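Local coordinates for aldehyde dehydrogenase (PDB 6K10) that catalyses the NAD-dependent oxidation of the aldehyde 4,4'-diaponeurosporen-4-al to 4,4'-diaponeurosporenoic acid in the biosynthesis of the carotenoid staphyloxanthin, at the interface of chains A and B. Coordinates in Å, arbitrary orientation; residue numbers count along the deposited sequence, not the author numbering. Chains: chain A/B, Aldehyde dehydrogenase.

Contact 1: the interface of chains A and B. Residues chain A 94-96, 100, 105-107, 436-438; chain B 395-396, 402-403, 406, 409.
Strand 432-439 of chain A lies alongside strand 394-397 of chain B, while strand 92-94 with the loop after it, the short helix 98-100 and strand 104-111 of chain A meet 3-10 helix 402-404 and the following loop of chain B. This is the strand exchange typical of aldehyde dehydrogenases, in which the oligomerisation strand extends a partner sheet. The pairing is parallel: B:Gly395 N donates to A:Ser436 O (2.9 Å), and A:Ile438 N reaches B:Gly395 O at 3.2 Å from above the carbonyl plane. A:Ile438 sets CG1 between its backbone N and carbonyl carbon (chi1 59°), spreading its branches over chain B. CG1 presses on B:Ala396 CB, a tight 3.5 Å, CD1 lies over the backbone joining B:Met402 and B:His403, and CG2 touches B:Leu409 CD1 at 3.6 Å, the side chains crossing near a right angle. B:Leu409 pushes its other methyl, CD2, toward A:Tyr106 O (3.4 Å) and among A:Val94, A:Ile107 and A:Ser436. Beside it stands the amide of B:Asn406, its CG anti to the backbone N (chi1 -172°). ND2 gives a nearly straight bond, 174° at H, to a lone pair of A:Asp95 O (3.0 Å) and a more bent one to A:Ser105 OG (2.9 Å). Both acceptors lie in the amide plane, fixing its rotation. A:Thr96 OG1 is hydrogen-bonded to A:Ser105 OG (2.6 Å), positioning that hydroxyl from the second shell.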
loop_
_atom_site.group_PDB
_atom_site.type_symbol
_atom_site.label_atom_id
_atom_site.label_comp_id
_atom_site.label_asym_id
_atom_site.label_seq_id
_atom_site.Cartn_x
_atom_site.Cartn_y
_atom_site.Cartn_z
ATOM N N VAL A 94 -3.256 -20.410 5.804
ATOM C CA VAL A 94 -4.321 -19.840 4.986
ATOM C C VAL A 94 -5.130 -20.980 4.388
ATOM O O VAL A 94 -4.563 -21.990 3.957
ATOM C CB VAL A 94 -3.743 -18.926 3.884
ATOM C CG1 VAL A 94 -4.808 -18.536 2.870
ATOM C CG2 VAL A 94 -3.111 -17.692 4.494
ATOM N N ASP A 95 -6.453 -20.819 4.371
ATOM C CA ASP A 95 -7.322 -21.843 3.810
ATOM C C ASP A 95 -6.966 -22.123 2.358
ATOM O O ASP A 95 -6.703 -21.208 1.575
ATOM C CB ASP A 95 -8.785 -21.414 3.913
ATOM C CG ASP A 95 -9.731 -22.441 3.314
ATOM O OD1 ASP A 95 -9.788 -23.576 3.830
ATOM O OD2 ASP A 95 -10.419 -22.114 2.320
ATOM N N THR A 96 -6.955 -23.399 2.007
ATOM C CA THR A 96 -6.724 -23.825 0.644
ATOM C C THR A 96 -7.987 -24.463 0.098
ATOM O O THR A 96 -8.532 -25.379 0.728
ATOM C CB THR A 96 -5.561 -24.820 0.577
ATOM O OG1 THR A 96 -4.345 -24.155 0.949
ATOM C CG2 THR A 96 -5.410 -25.375 -0.824
ATOM N N LEU A 100 -7.329 -27.331 -4.979
ATOM C CA LEU A 100 -5.877 -27.254 -4.876
ATOM C C LEU A 100 -5.285 -28.283 -3.921
ATOM O O LEU A 100 -4.059 -28.427 -3.883
ATOM C CB LEU A 100 -5.444 -25.851 -4.439
ATOM C CG LEU A 100 -5.653 -24.731 -5.459
ATOM C CD1 LEU A 100 -4.956 -23.461 -5.004
ATOM C CD2 LEU A 100 -5.154 -25.159 -6.833
ATOM N N SER A 105 -1.302 -23.698 2.203
ATOM C CA SER A 105 -1.065 -22.293 1.896
ATOM C C SER A 105 -0.681 -21.527 3.155
ATOM O O SER A 105 -1.240 -21.758 4.230
ATOM C CB SER A 105 -2.295 -21.660 1.241
ATOM O OG SER A 105 -2.671 -22.372 0.072
ATOM N N TYR A 106 0.265 -20.598 3.004
ATOM C CA TYR A 106 0.813 -19.829 4.114
ATOM C C TYR A 106 1.106 -18.405 3.678
ATOM O O TYR A 106 1.250 -18.114 2.490
ATOM C CB TYR A 106 2.108 -20.449 4.664
ATOM C CG TYR A 106 2.028 -21.925 4.947
ATOM C CD1 TYR A 106 1.593 -22.387 6.179
ATOM C CD2 TYR A 106 2.384 -22.857 3.981
ATOM C CE1 TYR A 106 1.515 -23.737 6.447
ATOM C CE2 TYR A 106 2.308 -24.209 4.239
ATOM C CZ TYR A 106 1.874 -24.645 5.469
ATOM O OH TYR A 106 1.799 -25.993 5.724
ATOM N N ILE A 107 1.221 -17.525 4.669
ATOM C CA ILE A 107 1.658 -16.149 4.463
ATOM C C ILE A 107 2.740 -15.856 5.491
ATOM O O ILE A 107 2.467 -15.843 6.699
ATOM C CB ILE A 107 0.508 -15.141 4.580
ATOM C CG1 ILE A 107 -0.498 -15.364 3.449
ATOM C CG2 ILE A 107 1.056 -13.716 4.547
ATOM C CD1 ILE A 107 -1.710 -14.464 3.512
ATOM N N SER A 436 3.301 -14.693 0.320
ATOM C CA SER A 436 2.537 -15.920 0.158
ATOM C C SER A 436 3.452 -17.054 -0.275
ATOM O O SER A 436 4.349 -16.865 -1.098
ATOM C CB SER A 436 1.439 -15.734 -0.888
ATOM O OG SER A 436 0.512 -14.749 -0.488
ATOM N N TYR A 437 3.223 -18.242 0.273
ATOM C CA TYR A 437 3.892 -19.412 -0.267
ATOM C C TYR A 437 3.062 -20.653 0.018
ATOM O O TYR A 437 2.271 -20.692 0.965
ATOM C CB TYR A 437 5.322 -19.565 0.271
ATOM C CG TYR A 437 5.442 -19.958 1.724
ATOM C CD1 TYR A 437 5.516 -18.993 2.721
ATOM C CD2 TYR A 437 5.516 -21.294 2.098
ATOM C CE1 TYR A 437 5.639 -19.348 4.051
ATOM C CE2 TYR A 437 5.637 -21.658 3.423
ATOM C CZ TYR A 437 5.700 -20.684 4.395
ATOM O OH TYR A 437 5.824 -21.053 5.716
ATOM N N ILE A 438 3.240 -21.659 -0.831
ATOM C CA ILE A 438 2.527 -22.918 -0.700
ATOM C C ILE A 438 3.533 -24.038 -0.490
ATOM O O ILE A 438 4.737 -23.887 -0.713
ATOM C CB ILE A 438 1.637 -23.220 -1.923
ATOM C CG1 ILE A 438 2.482 -23.271 -3.197
ATOM C CG2 ILE A 438 0.533 -22.194 -2.049
ATOM C CD1 ILE A 438 1.769 -23.873 -4.385
ATOM N N GLY B 395 6.034 -17.563 -3.313
ATOM C CA GLY B 395 6.652 -18.743 -3.874
ATOM C C GLY B 395 6.013 -20.045 -3.460
ATOM O O GLY B 395 4.844 -20.096 -3.080
ATOM N N ALA B 396 6.806 -21.108 -3.558
ATOM C CA ALA B 396 6.300 -22.453 -3.343
ATOM C C ALA B 396 7.426 -23.365 -2.888
ATOM O O ALA B 396 8.564 -23.242 -3.350
ATOM C CB ALA B 396 5.660 -23.012 -4.618
ATOM N N MET B 402 1.808 -22.413 -8.786
ATOM C CA MET B 402 0.457 -22.611 -8.260
ATOM C C MET B 402 0.117 -21.736 -7.056
ATOM O O MET B 402 -1.052 -21.712 -6.655
ATOM C CB MET B 402 0.239 -24.081 -7.893
ATOM C CG MET B 402 0.207 -25.023 -9.088
ATOM S SD MET B 402 -0.875 -24.441 -10.414
ATOM C CE MET B 402 -2.495 -24.764 -9.720
ATOM N N HIS B 403 1.078 -21.018 -6.467
ATOM C CA HIS B 403 0.715 -20.124 -5.371
ATOM C C HIS B 403 -0.139 -18.955 -5.849
ATOM O O HIS B 403 -0.772 -18.286 -5.025
ATOM C CB HIS B 403 1.964 -19.617 -4.641
ATOM C CG HIS B 403 2.883 -18.793 -5.488
ATOM N ND1 HIS B 403 3.512 -19.289 -6.610
ATOM C CD2 HIS B 403 3.298 -17.510 -5.361
ATOM C CE1 HIS B 403 4.266 -18.344 -7.144
ATOM N NE2 HIS B 403 4.154 -17.254 -6.406
ATOM N N ASN B 406 -4.397 -19.798 -5.587
ATOM C CA ASN B 406 -5.232 -19.644 -4.408
ATOM C C ASN B 406 -5.584 -18.173 -4.261
ATOM O O ASN B 406 -4.705 -17.370 -3.909
ATOM C CB ASN B 406 -4.513 -20.151 -3.160
ATOM C CG ASN B 406 -5.421 -20.197 -1.941
ATOM O OD1 ASN B 406 -6.536 -19.670 -1.956
ATOM N ND2 ASN B 406 -4.943 -20.829 -0.875
ATOM N N LEU B 409 -4.422 -16.093 -1.239
ATOM C CA LEU B 409 -3.027 -15.711 -1.099
ATOM C C LEU B 409 -2.784 -14.422 -1.865
ATOM O O LEU B 409 -3.032 -14.387 -3.078
ATOM C CB LEU B 409 -2.115 -16.820 -1.627
ATOM C CG LEU B 409 -1.991 -18.095 -0.795
ATOM C CD1 LEU B 409 -1.037 -19.060 -1.471
ATOM C CD2 LEU B 409 -1.522 -17.796 0.622
#

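Contact 2: the interface of chains A and B. Residues chain A 408, 410, 421, 426; chain B 94, 107, 434, 436.
A salt bridge, a serine hydroxyl and small apolar contacts tie a loop region of chain A to strands of the chain B oligomerisation element in this aldehyde dehydrogenase dimer. The charged pair is A:Arg421 NH2 and B:Glu434 OE1, 2.7 Å apart. Their chains cross obliquely, with guanidinium and carboxylate planes turned 42° from each other. The carboxylate oxygen lies close to the guanidinium plane, but NH2 meets it from above the carboxylate plane. A:Arg421 bends at chi2 (-113°) to get there, and A:Tyr426 CE1 lies over the rim of one guanidinium face.

Among the neutral hydrogen bonds, B:Ser436 OG donates to a lone pair of A:Pro410 O at 2.7 Å. The same carbonyl is bonded to water 1 (3.1 Å), which also pairs with B:Ser436 N at 3.0 Å. The oxygen is thus held by both hydroxyl and water, and the water closes a loop onto the backbone of the same serine.

Carbon contacts complete the patch. B:Ile107 CD1 comes tip to tip with A:Pro410 CD (3.6 Å), the A:Tyr426 phenol oxygen being a near neighbour, and B:Val94 CG1 touches A:Lys408 CB at 3.7 Å. A:Pro410 is itself seated by its own chain: its CB sits 3.6 Å above the centre of the A:Tyr426 ring.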
loop_
_atom_site.group_PDB
_atom_site.type_symbol
_atom_site.label_atom_id
_atom_site.label_comp_id
_atom_site.label_asym_id
_atom_site.label_seq_id
_atom_site.Cartn_x
_atom_site.Cartn_y
_atom_site.Cartn_z
ATOM N N LYS A 408 -6.805 0.579 16.854
ATOM C CA LYS A 408 -7.448 -0.380 15.969
ATOM C C LYS A 408 -8.021 0.274 14.718
ATOM O O LYS A 408 -8.506 -0.436 13.831
ATOM C CB LYS A 408 -8.551 -1.120 16.728
ATOM C CG LYS A 408 -8.012 -2.072 17.776
ATOM C CD LYS A 408 -9.067 -3.036 18.271
ATOM C CE LYS A 408 -8.455 -4.003 19.268
ATOM N NZ LYS A 408 -9.463 -4.606 20.176
ATOM N N PRO A 410 -7.075 2.373 11.377
ATOM C CA PRO A 410 -5.954 2.869 10.572
ATOM C C PRO A 410 -6.023 4.380 10.425
ATOM O O PRO A 410 -7.101 4.963 10.309
ATOM C CB PRO A 410 -6.141 2.159 9.226
ATOM C CG PRO A 410 -7.594 1.819 9.182
ATOM C CD PRO A 410 -7.963 1.496 10.599
ATOM N N ARG A 421 -1.083 4.044 5.678
ATOM C CA ARG A 421 -1.720 4.192 6.983
ATOM C C ARG A 421 -0.876 3.512 8.049
ATOM O O ARG A 421 -0.022 2.682 7.744
ATOM C CB ARG A 421 -3.135 3.611 6.962
ATOM C CG ARG A 421 -3.155 2.089 6.972
ATOM C CD ARG A 421 -3.699 1.518 5.678
ATOM N NE ARG A 421 -3.818 0.063 5.730
ATOM C CZ ARG A 421 -4.974 -0.586 5.647
ATOM N NH1 ARG A 421 -5.003 -1.911 5.704
ATOM N NH2 ARG A 421 -6.104 0.095 5.512
ATOM N N TYR A 426 -1.369 -1.633 12.057
ATOM C CA TYR A 426 -1.123 -1.035 10.748
ATOM C C TYR A 426 0.282 -0.459 10.647
ATOM O O TYR A 426 0.856 -0.420 9.549
ATOM C CB TYR A 426 -2.174 0.039 10.452
ATOM C CG TYR A 426 -3.584 -0.504 10.425
ATOM C CD1 TYR A 426 -4.086 -1.125 9.290
ATOM C CD2 TYR A 426 -4.407 -0.408 11.539
ATOM C CE1 TYR A 426 -5.373 -1.632 9.260
ATOM C CE2 TYR A 426 -5.691 -0.912 11.521
ATOM C CZ TYR A 426 -6.171 -1.520 10.381
ATOM O OH TYR A 426 -7.453 -2.020 10.365
ATOM N N VAL B 94 -15.638 -1.684 14.611
ATOM C CA VAL B 94 -14.298 -1.932 15.132
ATOM C C VAL B 94 -14.335 -1.783 16.644
ATOM O O VAL B 94 -14.986 -0.871 17.166
ATOM C CB VAL B 94 -13.271 -0.969 14.500
ATOM C CG1 VAL B 94 -11.930 -1.038 15.216
ATOM C CG2 VAL B 94 -13.102 -1.267 13.024
ATOM N N ILE B 107 -14.979 1.436 10.197
ATOM C CA ILE B 107 -14.133 1.562 9.016
ATOM C C ILE B 107 -15.037 1.475 7.796
ATOM O O ILE B 107 -15.648 0.429 7.544
ATOM C CB ILE B 107 -13.038 0.489 8.959
ATOM C CG1 ILE B 107 -12.057 0.682 10.117
ATOM C CG2 ILE B 107 -12.313 0.553 7.616
ATOM C CD1 ILE B 107 -10.974 -0.369 10.193
ATOM N N GLU B 434 -9.614 2.578 2.944
ATOM C CA GLU B 434 -10.263 2.266 4.209
ATOM C C GLU B 434 -10.308 3.533 5.053
ATOM O O GLU B 434 -9.262 4.091 5.403
ATOM C CB GLU B 434 -9.529 1.134 4.923
ATOM C CG GLU B 434 -9.759 -0.210 4.246
ATOM C CD GLU B 434 -9.295 -1.381 5.081
ATOM O OE1 GLU B 434 -8.429 -1.179 5.956
ATOM O OE2 GLU B 434 -9.799 -2.502 4.859
ATOM N N SER B 436 -11.350 5.280 8.377
ATOM C CA SER B 436 -11.731 5.169 9.777
ATOM C C SER B 436 -12.613 6.340 10.174
ATOM O O SER B 436 -12.375 7.479 9.771
ATOM C CB SER B 436 -10.492 5.148 10.669
ATOM O OG SER B 436 -9.682 4.025 10.396
HETATM O O HOH W 1 -8.583 6.373 8.037
#

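Contact 3: the interface of chains A and B. Residues chain A 62-64, 67-68; chain B 453, 456-457, 460, 464.
The first turns of helix 63-89 of chain A and the C-terminal helix 457-465 of chain B run side by side in roughly the same direction, with the tail residues B:Tyr453 and B:Lys456 leading into the latter. This is an apolar helix-helix contact made by the C-terminal extension of an aldehyde dehydrogenase; the two chains meet here through carbon surfaces, without polar bonds among the residues concerned. A:Val64, its CG1 anti to the backbone N (chi1 173°), straddles the chain B tail. CG1 stands 3.8 Å above one face of the B:Tyr453 ring, toward the rim beside CG, whereas CG2 takes the other side and meets B:Phe457 CB at 3.8 Å. B:Phe457 throws its ring away from its own backbone N (chi1 -179°) and onto chain A. Its CD1 touches A:Lys63 CG (3.6 Å), the aliphatic stem crossing it near a right angle, while A:Lys63 O lies at the ring edge, in plane, 3.4 Å from CE1. The CE1-CZ rim of the same ring points into the face of A:Tyr67, with CE1 3.8 Å from A:Tyr67 CD1. This edge-to-face pair has its planes 83° apart and its centroids 5.5 Å from each other. Further along, B:Phe464 slides past A:Tyr67 in the opposite direction and lays CE2 against A:Ala68 CA at 3.7 Å. B:Ile460, modelled without its full side chain, lies between the two phenylalanines and faces A:Ala68. A:Lys63 is likewise incomplete, stopping at CD.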
loop_
_atom_site.group_PDB
_atom_site.type_symbol
_atom_site.label_atom_id
_atom_site.label_comp_id
_atom_site.label_asym_id
_atom_site.label_seq_id
_atom_site.Cartn_x
_atom_site.Cartn_y
_atom_site.Cartn_z
ATOM N N ASN A 62 2.470 21.867 27.175
ATOM C CA ASN A 62 2.323 21.523 28.580
ATOM C C ASN A 62 2.409 20.010 28.771
ATOM O O ASN A 62 2.158 19.223 27.856
ATOM C CB ASN A 62 1.001 22.066 29.124
ATOM C CG ASN A 62 -0.210 21.338 28.567
ATOM O OD1 ASN A 62 -0.569 20.257 29.034
ATOM N ND2 ASN A 62 -0.848 21.932 27.563
ATOM N N LYS A 63 2.765 19.606 29.994
ATOM C CA LYS A 63 3.111 18.208 30.235
ATOM C C LYS A 63 1.908 17.278 30.110
ATOM O O LYS A 63 2.076 16.107 29.752
ATOM C CB LYS A 63 3.768 18.061 31.608
ATOM C CG LYS A 63 2.890 18.444 32.781
ATOM C CD LYS A 63 3.712 18.527 34.058
ATOM N N VAL A 64 0.698 17.761 30.398
ATOM C CA VAL A 64 -0.486 16.925 30.209
ATOM C C VAL A 64 -0.683 16.627 28.729
ATOM O O VAL A 64 -0.841 15.470 28.321
ATOM C CB VAL A 64 -1.729 17.598 30.819
ATOM C CG1 VAL A 64 -2.983 16.802 30.478
ATOM C CG2 VAL A 64 -1.570 17.735 32.325
ATOM N N TYR A 67 2.084 14.406 27.350
ATOM C CA TYR A 67 1.995 12.996 27.708
ATOM C C TYR A 67 0.898 12.293 26.919
ATOM O O TYR A 67 1.077 11.151 26.481
ATOM C CB TYR A 67 1.761 12.837 29.210
ATOM C CG TYR A 67 2.600 11.729 29.793
ATOM C CD1 TYR A 67 3.903 11.967 30.205
ATOM C CD2 TYR A 67 2.107 10.433 29.888
ATOM C CE1 TYR A 67 4.684 10.955 30.720
ATOM C CE2 TYR A 67 2.883 9.412 30.400
ATOM C CZ TYR A 67 4.169 9.679 30.815
ATOM O OH TYR A 67 4.949 8.669 31.327
ATOM N N ALA A 68 -0.238 12.961 26.717
ATOM C CA ALA A 68 -1.355 12.316 26.035
ATOM C C ALA A 68 -1.108 12.174 24.538
ATOM O O ALA A 68 -1.637 11.247 23.914
ATOM C CB ALA A 68 -2.645 13.096 26.286
ATOM N N TYR B 453 -6.471 21.731 32.635
ATOM C CA TYR B 453 -5.822 20.461 32.940
ATOM C C TYR B 453 -5.216 20.409 34.336
ATOM O O TYR B 453 -4.526 19.435 34.658
ATOM C CB TYR B 453 -4.728 20.165 31.912
ATOM C CG TYR B 453 -5.230 19.882 30.516
ATOM C CD1 TYR B 453 -6.314 19.040 30.303
ATOM C CD2 TYR B 453 -4.610 20.446 29.409
ATOM C CE1 TYR B 453 -6.772 18.776 29.023
ATOM C CE2 TYR B 453 -5.059 20.188 28.128
ATOM C CZ TYR B 453 -6.139 19.354 27.939
ATOM O OH TYR B 453 -6.583 19.100 26.660
ATOM N N LYS B 456 -4.519 17.042 36.515
ATOM C CA LYS B 456 -4.845 15.856 35.736
ATOM C C LYS B 456 -3.621 15.095 35.242
ATOM O O LYS B 456 -3.782 14.027 34.643
ATOM C CB LYS B 456 -5.732 16.237 34.544
ATOM C CG LYS B 456 -7.034 16.919 34.944
ATOM C CD LYS B 456 -7.896 17.272 33.740
ATOM C CE LYS B 456 -9.190 17.945 34.179
ATOM N NZ LYS B 456 -10.083 18.270 33.032
ATOM N N PHE B 457 -2.408 15.600 35.484
ATOM C CA PHE B 457 -1.224 14.928 34.954
ATOM C C PHE B 457 -1.031 13.555 35.584
ATOM O O PHE B 457 -0.723 12.582 34.884
ATOM C CB PHE B 457 0.028 15.777 35.165
ATOM C CG PHE B 457 1.273 15.144 34.611
ATOM C CD1 PHE B 457 1.538 15.182 33.252
ATOM C CD2 PHE B 457 2.160 14.478 35.443
ATOM C CE1 PHE B 457 2.674 14.586 32.735
ATOM C CE2 PHE B 457 3.298 13.879 34.931
ATOM C CZ PHE B 457 3.555 13.935 33.575
ATOM N N ILE B 460 -3.453 11.091 33.846
ATOM C CA ILE B 460 -3.176 10.724 32.461
ATOM C C ILE B 460 -1.896 9.899 32.370
ATOM O O ILE B 460 -1.807 8.962 31.568
ATOM C CB ILE B 460 -3.134 11.981 31.565
ATOM C CG1 ILE B 460 -3.516 11.625 30.126
ATOM C CG2 ILE B 460 -1.772 12.662 31.599
ATOM N N PHE B 464 -1.415 5.755 30.970
ATOM C CA PHE B 464 -0.511 5.268 29.935
ATOM C C PHE B 464 0.562 4.331 30.473
ATOM O O PHE B 464 1.246 3.682 29.674
ATOM C CB PHE B 464 0.150 6.442 29.212
ATOM C CG PHE B 464 -0.784 7.204 28.316
ATOM C CD1 PHE B 464 -1.212 6.660 27.117
ATOM C CD2 PHE B 464 -1.223 8.469 28.665
ATOM C CE1 PHE B 464 -2.068 7.360 26.287
ATOM C CE2 PHE B 464 -2.081 9.173 27.842
ATOM C CZ PHE B 464 -2.503 8.618 26.651
#

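Contact 4: the interface of chains A and B. Residues chain A 237, 241, 277-279, 288; chain B 450-452.
A proline-rich stretch of the chain B C-terminal tail, B:Leu450 to B:Pro452, lies across helices 232-244 and 264-279 of chain A in this aldehyde dehydrogenase. The ring of A:Phe278 is the platform. B:Pro451 settles on one face, with CD over the middle at 3.7 Å from the ring centroid, a CH-pi contact, and CG 3.8 Å from A:Phe278 CD2. On the same face, toward the CD1 rim, B:Pro451 O comes within 3.5 Å of A:Phe278 CD1. The A:Phe278 ring leaves its backbone with CG anti to the carbonyl carbon (chi1 -80°), and at its root CB sits 3.5 Å above the centre of the A:Tyr279 ring, a second-shell support from the same chain. B:Leu450 crosses obliquely past the A:Phe278 rim, its CB 4.0 Å from CE1. Its CD2 branch reaches on to A:Phe241 CD1 (3.9 Å), the two side chains meeting at about a right angle, and the hydrocarbon part of A:Glu237 flanks the CD1 branch more loosely. The peptide before B:Pro452 is cis, turning the tail so that this second proline drops beside the helix end. There B:Pro452 CD lies 3.4 Å from A:Glu277 O, one of the last carbonyls of helix 264-279, whose negative pole may favour the polarised ring CH groups. A:Asp288 OD2 comes to the other end of the ring, near B:Pro452 CA. The contact centres about 19 Å from A:Ser251, the changed residue at the catalytic cysteine position.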
loop_
_atom_site.group_PDB
_atom_site.type_symbol
_atom_site.label_atom_id
_atom_site.label_comp_id
_atom_site.label_asym_id
_atom_site.label_seq_id
_atom_site.Cartn_x
_atom_site.Cartn_y
_atom_site.Cartn_z
ATOM N N GLU A 237 -17.374 22.378 22.257
ATOM C CA GLU A 237 -16.372 21.835 23.169
ATOM C C GLU A 237 -15.453 20.854 22.452
ATOM O O GLU A 237 -14.227 20.895 22.622
ATOM C CB GLU A 237 -17.060 21.167 24.362
ATOM C CG GLU A 237 -17.633 22.152 25.370
ATOM C CD GLU A 237 -18.653 21.520 26.300
ATOM O OE1 GLU A 237 -18.758 20.275 26.319
ATOM O OE2 GLU A 237 -19.347 22.270 27.019
ATOM N N PHE A 241 -11.495 21.435 21.455
ATOM C CA PHE A 241 -10.544 20.422 21.894
ATOM C C PHE A 241 -9.614 20.007 20.757
ATOM O O PHE A 241 -8.387 19.999 20.908
ATOM C CB PHE A 241 -11.298 19.207 22.446
ATOM C CG PHE A 241 -10.420 18.013 22.687
ATOM C CD1 PHE A 241 -9.628 17.933 23.816
ATOM C CD2 PHE A 241 -10.392 16.964 21.785
ATOM C CE1 PHE A 241 -8.822 16.833 24.039
ATOM C CE2 PHE A 241 -9.589 15.864 22.004
ATOM C CZ PHE A 241 -8.803 15.798 23.131
ATOM N N GLU A 277 -13.968 28.961 29.095
ATOM C CA GLU A 277 -13.959 27.853 30.045
ATOM C C GLU A 277 -12.632 27.106 30.004
ATOM O O GLU A 277 -12.099 26.710 31.048
ATOM C CB GLU A 277 -15.112 26.897 29.744
ATOM C CG GLU A 277 -16.487 27.456 30.056
ATOM C CD GLU A 277 -17.602 26.614 29.465
ATOM O OE1 GLU A 277 -17.315 25.775 28.585
ATOM O OE2 GLU A 277 -18.765 26.788 29.884
ATOM N N PHE A 278 -12.090 26.900 28.800
ATOM C CA PHE A 278 -10.828 26.183 28.646
ATOM C C PHE A 278 -9.668 26.974 29.231
ATOM O O PHE A 278 -8.885 26.453 30.033
ATOM C CB PHE A 278 -10.548 25.917 27.165
ATOM C CG PHE A 278 -11.285 24.744 26.588
ATOM C CD1 PHE A 278 -12.374 24.189 27.236
ATOM C CD2 PHE A 278 -10.886 24.206 25.374
ATOM C CE1 PHE A 278 -13.046 23.111 26.685
ATOM C CE2 PHE A 278 -11.552 23.133 24.819
ATOM C CZ PHE A 278 -12.634 22.585 25.473
ATOM N N TYR A 279 -9.537 28.234 28.823
ATOM C CA TYR A 279 -8.291 28.964 28.961
ATOM C C TYR A 279 -8.390 30.254 29.764
ATOM O O TYR A 279 -7.352 30.877 30.014
ATOM C CB TYR A 279 -7.724 29.293 27.570
ATOM C CG TYR A 279 -7.560 28.098 26.652
ATOM C CD1 TYR A 279 -6.725 27.042 26.995
ATOM C CD2 TYR A 279 -8.226 28.037 25.432
ATOM C CE1 TYR A 279 -6.563 25.955 26.153
ATOM C CE2 TYR A 279 -8.071 26.954 24.583
ATOM C CZ TYR A 279 -7.239 25.915 24.950
ATOM O OH TYR A 279 -7.080 24.835 24.112
ATOM N N ASP A 288 -2.283 25.620 29.771
ATOM C CA ASP A 288 -2.807 24.511 28.988
ATOM C C ASP A 288 -2.767 24.789 27.493
ATOM O O ASP A 288 -3.308 24.004 26.708
ATOM C CB ASP A 288 -4.242 24.210 29.423
ATOM C CG ASP A 288 -4.341 23.873 30.894
ATOM O OD1 ASP A 288 -3.388 23.275 31.432
ATOM O OD2 ASP A 288 -5.360 24.234 31.518
ATOM N N LEU B 450 -11.049 17.604 29.025
ATOM C CA LEU B 450 -10.962 18.944 28.466
ATOM C C LEU B 450 -10.167 19.862 29.381
ATOM O O LEU B 450 -10.052 19.613 30.585
ATOM C CB LEU B 450 -12.365 19.524 28.257
ATOM C CG LEU B 450 -13.347 18.702 27.423
ATOM C CD1 LEU B 450 -14.699 19.398 27.356
ATOM C CD2 LEU B 450 -12.793 18.467 26.029
ATOM N N PRO B 451 -9.594 20.950 28.837
ATOM C CA PRO B 451 -9.006 21.981 29.697
ATOM C C PRO B 451 -10.077 22.631 30.569
ATOM O O PRO B 451 -11.249 22.610 30.190
ATOM C CB PRO B 451 -8.409 22.988 28.700
ATOM C CG PRO B 451 -8.343 22.268 27.397
ATOM C CD PRO B 451 -9.467 21.286 27.409
ATOM N N PRO B 452 -9.690 23.198 31.724
ATOM C CA PRO B 452 -8.324 23.276 32.267
ATOM C C PRO B 452 -7.782 21.935 32.775
ATOM O O PRO B 452 -8.545 21.117 33.288
ATOM C CB PRO B 452 -8.461 24.269 33.427
ATOM C CG PRO B 452 -9.902 24.272 33.774
ATOM C CD PRO B 452 -10.654 23.971 32.524
#

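Contacts 3 and 4 are neighbours, their C-alpha centres about 13 Å apart, because one chain B tail runs from residues 450-452 into helix 457-465. Contact 1 lies about 48 Å from contact 3 and 54 Å from contact 4, with contact 2 about 26 Å from both 1 and 3. Val94, Ile107 and Ser436 serve contact 1 from chain A and contact 2 from chain B, so by the two-fold symmetry contact 2 adjoins the twin of contact 1 on one continuous surface. Contact 2 centres about 10 Å from the active-site A:Glu217, placing the dimer interface close to the catalytic machinery, whereas the swapped tails clasp the periphery.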